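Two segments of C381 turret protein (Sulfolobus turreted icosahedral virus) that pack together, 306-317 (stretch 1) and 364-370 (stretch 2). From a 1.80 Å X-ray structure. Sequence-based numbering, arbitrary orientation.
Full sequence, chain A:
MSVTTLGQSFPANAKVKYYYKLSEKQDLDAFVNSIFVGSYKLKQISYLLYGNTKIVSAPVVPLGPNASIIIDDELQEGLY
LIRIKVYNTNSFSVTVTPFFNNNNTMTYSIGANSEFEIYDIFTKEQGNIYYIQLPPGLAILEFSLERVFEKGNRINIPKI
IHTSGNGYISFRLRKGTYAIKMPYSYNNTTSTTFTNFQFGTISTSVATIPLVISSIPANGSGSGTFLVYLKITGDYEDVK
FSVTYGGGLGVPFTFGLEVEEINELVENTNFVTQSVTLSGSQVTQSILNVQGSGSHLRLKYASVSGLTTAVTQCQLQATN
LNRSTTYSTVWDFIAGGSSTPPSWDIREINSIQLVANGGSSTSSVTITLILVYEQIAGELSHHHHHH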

ATOM      1  N   GLY A 306     -17.305 -26.826  35.911  1.00 51.97           N
ATOM      2  CA  GLY A 306     -18.485 -27.471  36.450  1.00 53.31           C
ATOM      3  C   GLY A 306     -18.948 -28.643  35.613  1.00 60.46           C
ATOM      4  O   GLY A 306     -19.988 -29.233  35.894  1.00 71.06           O
ATOM      5  N   LEU A 307     -18.187 -28.978  34.573  1.00 57.41           N
ATOM      6  CA  LEU A 307     -18.517 -30.136  33.747  1.00 54.77           C
ATOM      7  C   LEU A 307     -18.421 -31.431  34.542  1.00 59.79           C
ATOM      8  O   LEU A 307     -17.442 -31.662  35.240  1.00 55.66           O
ATOM      9  CB  LEU A 307     -17.593 -30.217  32.538  1.00 52.49           C
ATOM     10  CG  LEU A 307     -17.854 -29.176  31.455  1.00 48.55           C
ATOM     11  CD1 LEU A 307     -16.919 -29.383  30.268  1.00 47.58           C
ATOM     12  CD2 LEU A 307     -19.311 -29.220  31.023  1.00 48.53           C
ATOM     13  N   THR A 308     -19.451 -32.266  34.428  1.00 62.96           N
ATOM     14  CA  THR A 308     -19.449 -33.608  34.994  1.00 65.21           C
ATOM     15  C   THR A 308     -20.037 -34.559  33.968  1.00 65.77           C
ATOM     16  O   THR A 308     -20.493 -34.133  32.905  1.00 64.80           O
ATOM     17  CB  THR A 308     -20.291 -33.697  36.285  1.00 71.84           C
ATOM     18  OG1 THR A 308     -21.679 -33.531  35.970  1.00 80.89           O
ATOM     19  CG2 THR A 308     -19.866 -32.629  37.283  1.00 65.51           C
ATOM     20  N   THR A 309     -20.039 -35.843  34.293  1.00 66.90           N
ATOM     21  CA  THR A 309     -20.631 -36.846  33.421  1.00 70.37           C
ATOM     22  C   THR A 309     -22.133 -36.627  33.270  1.00 69.43           C
ATOM     23  O   THR A 309     -22.770 -37.212  32.396  1.00 70.24           O
ATOM     24  CB  THR A 309     -20.358 -38.269  33.935  1.00 74.60           C
ATOM     25  OG1 THR A 309     -20.805 -38.381  35.289  1.00 84.92           O
ATOM     26  CG2 THR A 309     -18.874 -38.570  33.885  1.00 67.47           C
ATOM     27  N   ALA A 310     -22.690 -35.767  34.118  1.00 67.54           N
ATOM     28  CA  ALA A 310     -24.104 -35.406  34.034  1.00 66.27           C
ATOM     29  C   ALA A 310     -24.390 -34.415  32.904  1.00 58.20           C
ATOM     30  O   ALA A 310     -25.548 -34.177  32.575  1.00 59.14           O
ATOM     31  CB  ALA A 310     -24.595 -34.850  35.361  1.00 72.12           C
ATOM     32  N   VAL A 311     -23.338 -33.843  32.318  1.00 58.62           N
ATOM     33  CA  VAL A 311     -23.476 -32.930  31.183  1.00 55.80           C
ATOM     34  C   VAL A 311     -23.218 -33.687  29.886  1.00 59.47           C
ATOM     35  O   VAL A 311     -22.142 -34.247  29.694  1.00 61.06           O
ATOM     36  CB  VAL A 311     -22.491 -31.742  31.283  1.00 55.83           C
ATOM     37  CG1 VAL A 311     -22.752 -30.716  30.165  1.00 53.04           C
ATOM     38  CG2 VAL A 311     -22.590 -31.086  32.646  1.00 52.68           C
ATOM     39  N   THR A 312     -24.210 -33.698  29.002  1.00 61.40           N
ATOM     40  CA  THR A 312     -24.143 -34.469  27.761  1.00 62.52           C
ATOM     41  C   THR A 312     -23.822 -33.608  26.547  1.00 57.55           C
ATOM     42  O   THR A 312     -23.375 -34.111  25.517  1.00 57.08           O
ATOM     43  CB  THR A 312     -25.473 -35.174  27.494  1.00 65.45           C
ATOM     44  OG1 THR A 312     -26.520 -34.198  27.396  1.00 67.85           O
ATOM     45  CG2 THR A 312     -25.795 -36.149  28.617  1.00 65.48           C
ATOM     46  N   GLN A 313     -24.071 -32.310  26.667  1.00 53.97           N
ATOM     47  CA  GLN A 313     -23.774 -31.395  25.579  1.00 50.22           C
ATOM     48  C   GLN A 313     -23.315 -30.058  26.115  1.00 51.46           C
ATOM     49  O   GLN A 313     -23.899 -29.515  27.045  1.00 59.63           O
ATOM     50  CB  GLN A 313     -24.990 -31.195  24.672  1.00 51.51           C
ATOM     51  CG  GLN A 313     -24.745 -30.181  23.546  1.00 50.85           C
ATOM     52  CD  GLN A 313     -25.982 -29.918  22.698  1.00 59.00           C
ATOM     53  OE1 GLN A 313     -27.116 -30.080  23.160  1.00 66.20           O
ATOM     54  NE2 GLN A 313     -25.767 -29.507  21.449  1.00 55.08           N
ATOM     55  N   CYS A 314     -22.260 -29.531  25.515  1.00 49.29           N
ATOM     56  CA  CYS A 314     -21.770 -28.223  25.893  1.00 48.20           C
ATOM     57  C   CYS A 314     -20.953 -27.699  24.727  1.00 46.74           C
ATOM     58  O   CYS A 314     -19.753 -27.964  24.637  1.00 45.69           O
ATOM     59  CB  CYS A 314     -20.933 -28.317  27.175  1.00 41.88           C
ATOM     60  SG  CYS A 314     -20.468 -26.707  27.857  1.00 51.53           S
ATOM     61  N   GLN A 315     -21.628 -26.997  23.815  1.00 42.80           N
ATOM     62  CA  GLN A 315     -20.995 -26.465  22.616  1.00 37.49           C
ATOM     63  C   GLN A 315     -21.114 -24.952  22.554  1.00 41.89           C
ATOM     64  O   GLN A 315     -22.211 -24.397  22.696  1.00 39.89           O
ATOM     65  CB  GLN A 315     -21.628 -27.077  21.367  1.00 45.20           C
ATOM     66  CG  GLN A 315     -21.442 -28.577  21.268  1.00 55.76           C
ATOM     67  CD  GLN A 315     -22.225 -29.183  20.132  1.00 59.20           C
ATOM     68  OE1 GLN A 315     -23.308 -28.714  19.789  1.00 66.33           O
ATOM     69  NE2 GLN A 315     -21.680 -30.236  19.538  1.00 64.34           N
ATOM     70  N   LEU A 316     -19.981 -24.290  22.341  1.00 38.78           N
ATOM     71  CA  LEU A 316     -19.977 -22.869  22.039  1.00 37.86           C
ATOM     72  C   LEU A 316     -20.187 -22.722  20.533  1.00 33.82           C
ATOM     73  O   LEU A 316     -19.516 -23.399  19.734  1.00 34.03           O
ATOM     74  CB  LEU A 316     -18.643 -22.249  22.453  1.00 39.19           C
ATOM     75  CG  LEU A 316     -18.578 -20.727  22.433  1.00 42.32           C
ATOM     76  CD1 LEU A 316     -19.606 -20.154  23.398  1.00 38.12           C
ATOM     77  CD2 LEU A 316     -17.178 -20.249  22.764  1.00 38.91           C
ATOM     78  N   GLN A 317     -21.124 -21.856  20.144  1.00 33.54           N
ATOM     79  CA  GLN A 317     -21.427 -21.643  18.735  1.00 34.76           C
ATOM     80  C   GLN A 317     -21.390 -20.166  18.387  1.00 36.61           C
ATOM     81  O   GLN A 317     -21.663 -19.310  19.236  1.00 36.46           O
ATOM     82  CB  GLN A 317     -22.805 -22.217  18.397  1.00 38.56           C
ATOM     83  CG  GLN A 317     -23.021 -23.624  18.892  1.00 39.36           C
ATOM     84  CD  GLN A 317     -24.298 -24.222  18.365  1.00 41.68           C
ATOM     85  OE1 GLN A 317     -25.338 -23.567  18.314  1.00 46.94           O
ATOM     86  NE2 GLN A 317     -24.225 -25.475  17.952  1.00 50.85           N
ATOM     87  N   SER A 364     -30.137 -30.771  39.220  1.00 81.55           N
ATOM     88  CA  SER A 364     -29.649 -29.850  38.204  1.00 78.08           C
ATOM     89  C   SER A 364     -28.137 -29.678  38.312  1.00 74.19           C
ATOM     90  O   SER A 364     -27.557 -29.878  39.376  1.00 71.85           O
ATOM     91  CB  SER A 364     -30.354 -28.496  38.327  1.00 77.46           C
ATOM     92  OG  SER A 364     -30.009 -27.853  39.542  1.00 78.86           O
ATOM     93  N   VAL A 365     -27.509 -29.322  37.193  1.00 68.66           N
ATOM     94  CA  VAL A 365     -26.076 -29.060  37.152  1.00 62.02           C
ATOM     95  C   VAL A 365     -25.856 -27.649  36.633  1.00 61.12           C
ATOM     96  O   VAL A 365     -26.461 -27.244  35.634  1.00 52.59           O
ATOM     97  CB  VAL A 365     -25.354 -30.022  36.198  1.00 64.38           C
ATOM     98  CG1 VAL A 365     -23.844 -29.899  36.359  1.00 61.43           C
ATOM     99  CG2 VAL A 365     -25.800 -31.444  36.432  1.00 70.94           C
ATOM    100  N   THR A 366     -24.988 -26.903  37.307  1.00 60.09           N
ATOM    101  CA  THR A 366     -24.675 -25.546  36.883  1.00 59.73           C
ATOM    102  C   THR A 366     -23.250 -25.483  36.354  1.00 55.09           C
ATOM    103  O   THR A 366     -22.297 -25.834  37.051  1.00 57.87           O
ATOM    104  CB  THR A 366     -24.850 -24.525  38.033  1.00 61.53           C
ATOM    105  OG1 THR A 366     -26.230 -24.449  38.407  1.00 67.48           O
ATOM    106  CG2 THR A 366     -24.378 -23.145  37.596  1.00 52.91           C
ATOM    107  N   ILE A 367     -23.114 -25.043  35.113  1.00 47.18           N
ATOM    108  CA  ILE A 367     -21.808 -24.855  34.507  1.00 48.09           C
ATOM    109  C   ILE A 367     -21.573 -23.376  34.280  1.00 47.54           C
ATOM    110  O   ILE A 367     -22.517 -22.600  34.146  1.00 55.95           O
ATOM    111  CB  ILE A 367     -21.711 -25.582  33.170  1.00 40.81           C
ATOM    112  CG1 ILE A 367     -22.799 -25.077  32.229  1.00 49.19           C
ATOM    113  CG2 ILE A 367     -21.851 -27.085  33.364  1.00 52.11           C
ATOM    114  CD1 ILE A 367     -22.723 -25.682  30.846  1.00 51.67           C
ATOM    115  N   THR A 368     -20.309 -22.986  34.241  1.00 44.70           N
ATOM    116  CA  THR A 368     -19.969 -21.588  34.065  1.00 43.42           C
ATOM    117  C   THR A 368     -19.000 -21.438  32.919  1.00 47.28           C
ATOM    118  O   THR A 368     -17.931 -22.054  32.921  1.00 45.44           O
ATOM    119  CB  THR A 368     -19.367 -21.002  35.344  1.00 49.32           C
ATOM    120  OG1 THR A 368     -20.341 -21.066  36.394  1.00 54.09           O
ATOM    121  CG2 THR A 368     -18.956 -19.545  35.126  1.00 47.24           C
ATOM    122  N   LEU A 369     -19.396 -20.628  31.935  1.00 38.57           N
ATOM    123  CA  LEU A 369     -18.579 -20.331  30.788  1.00 38.36           C
ATOM    124  C   LEU A 369     -17.809 -19.050  31.076  1.00 41.93           C
ATOM    125  O   LEU A 369     -18.369 -18.082  31.572  1.00 38.89           O
ATOM    126  CB  LEU A 369     -19.468 -20.119  29.558  1.00 35.08           C
ATOM    127  CG  LEU A 369     -18.792 -19.570  28.306  1.00 35.49           C
ATOM    128  CD1 LEU A 369     -17.842 -20.600  27.749  1.00 34.47           C
ATOM    129  CD2 LEU A 369     -19.828 -19.150  27.246  1.00 33.55           C
ATOM    130  N   ILE A 370     -16.514 -19.055  30.790  1.00 40.07           N
ATOM    131  CA  ILE A 370     -15.771 -17.811  30.743  1.00 46.90           C
ATOM    132  C   ILE A 370     -15.270 -17.633  29.320  1.00 44.23           C
ATOM    133  O   ILE A 370     -14.979 -18.609  28.612  1.00 37.75           O
ATOM    134  CB  ILE A 370     -14.613 -17.753  31.752  1.00 46.51           C
ATOM    135  CG1 ILE A 370     -13.503 -18.715  31.358  1.00 48.93           C
ATOM    136  CG2 ILE A 370     -15.088 -18.065  33.160  1.00 47.69           C
ATOM    137  CD1 ILE A 370     -12.476 -18.895  32.452  1.00 54.35           C
TER

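No hydrogen bond links the two stretches; the contact rests on apolar packing, with 348 Å² buried over both sides. The axes of strands 311-317 and 365-370 approach no closer than 10.0 Å and run in the same general direction, 32° apart. That spacing is too wide for backbone pairing and suits side chains meeting between two layers.

The apolar contacts center on Ile367, which has 76 Å² covered, the largest share of any residue here. Its CB points toward stretch 1, and with chi1 p and chi2 t its two branches reach different partners: CG2 lies 4.1 Å from both Val311 CG2 and Leu307 CD2, while CD1 lies 3.9 Å from Cys314 SG. The cysteine, chi1 t, thus serves as a small apolar group. Val365 packs one methyl, CG2, 3.8 Å from Ala310 CB, and the other, CG1, 4.1 Å from Val311 CG2. Farther along, Leu316 CD1 meets Leu369 CD2 at 4.0 Å; the CB of Leu369 points sideways, but the end of its side chain comes nearer.

Backbone contacts add to this at Gly306, where Gly306 CA lies 4.7 Å from Ile367 CA. Gly306 O sits 3.8 Å from Ile367 CG2 and 3.9 Å from Val365 CG1. Its phi/psi of 98/4 by itself calls for glycine, and an ideal CB would also clash with Thr366 O at 2.8 Å.

Within stretch 1, hydrogen bonds shape the approach to the strand. A type I turn from Thr308 to Val311 is closed by Val311 N to Thr308 O at 2.9 Å, and Ala310 N donates to Thr308 OG1 at 3.1 Å. Beyond it, Thr312, Gln313, Gln315 and Gln317 make no contact with stretch 2, leaving the facing positions to Val311, Cys314 and Leu316.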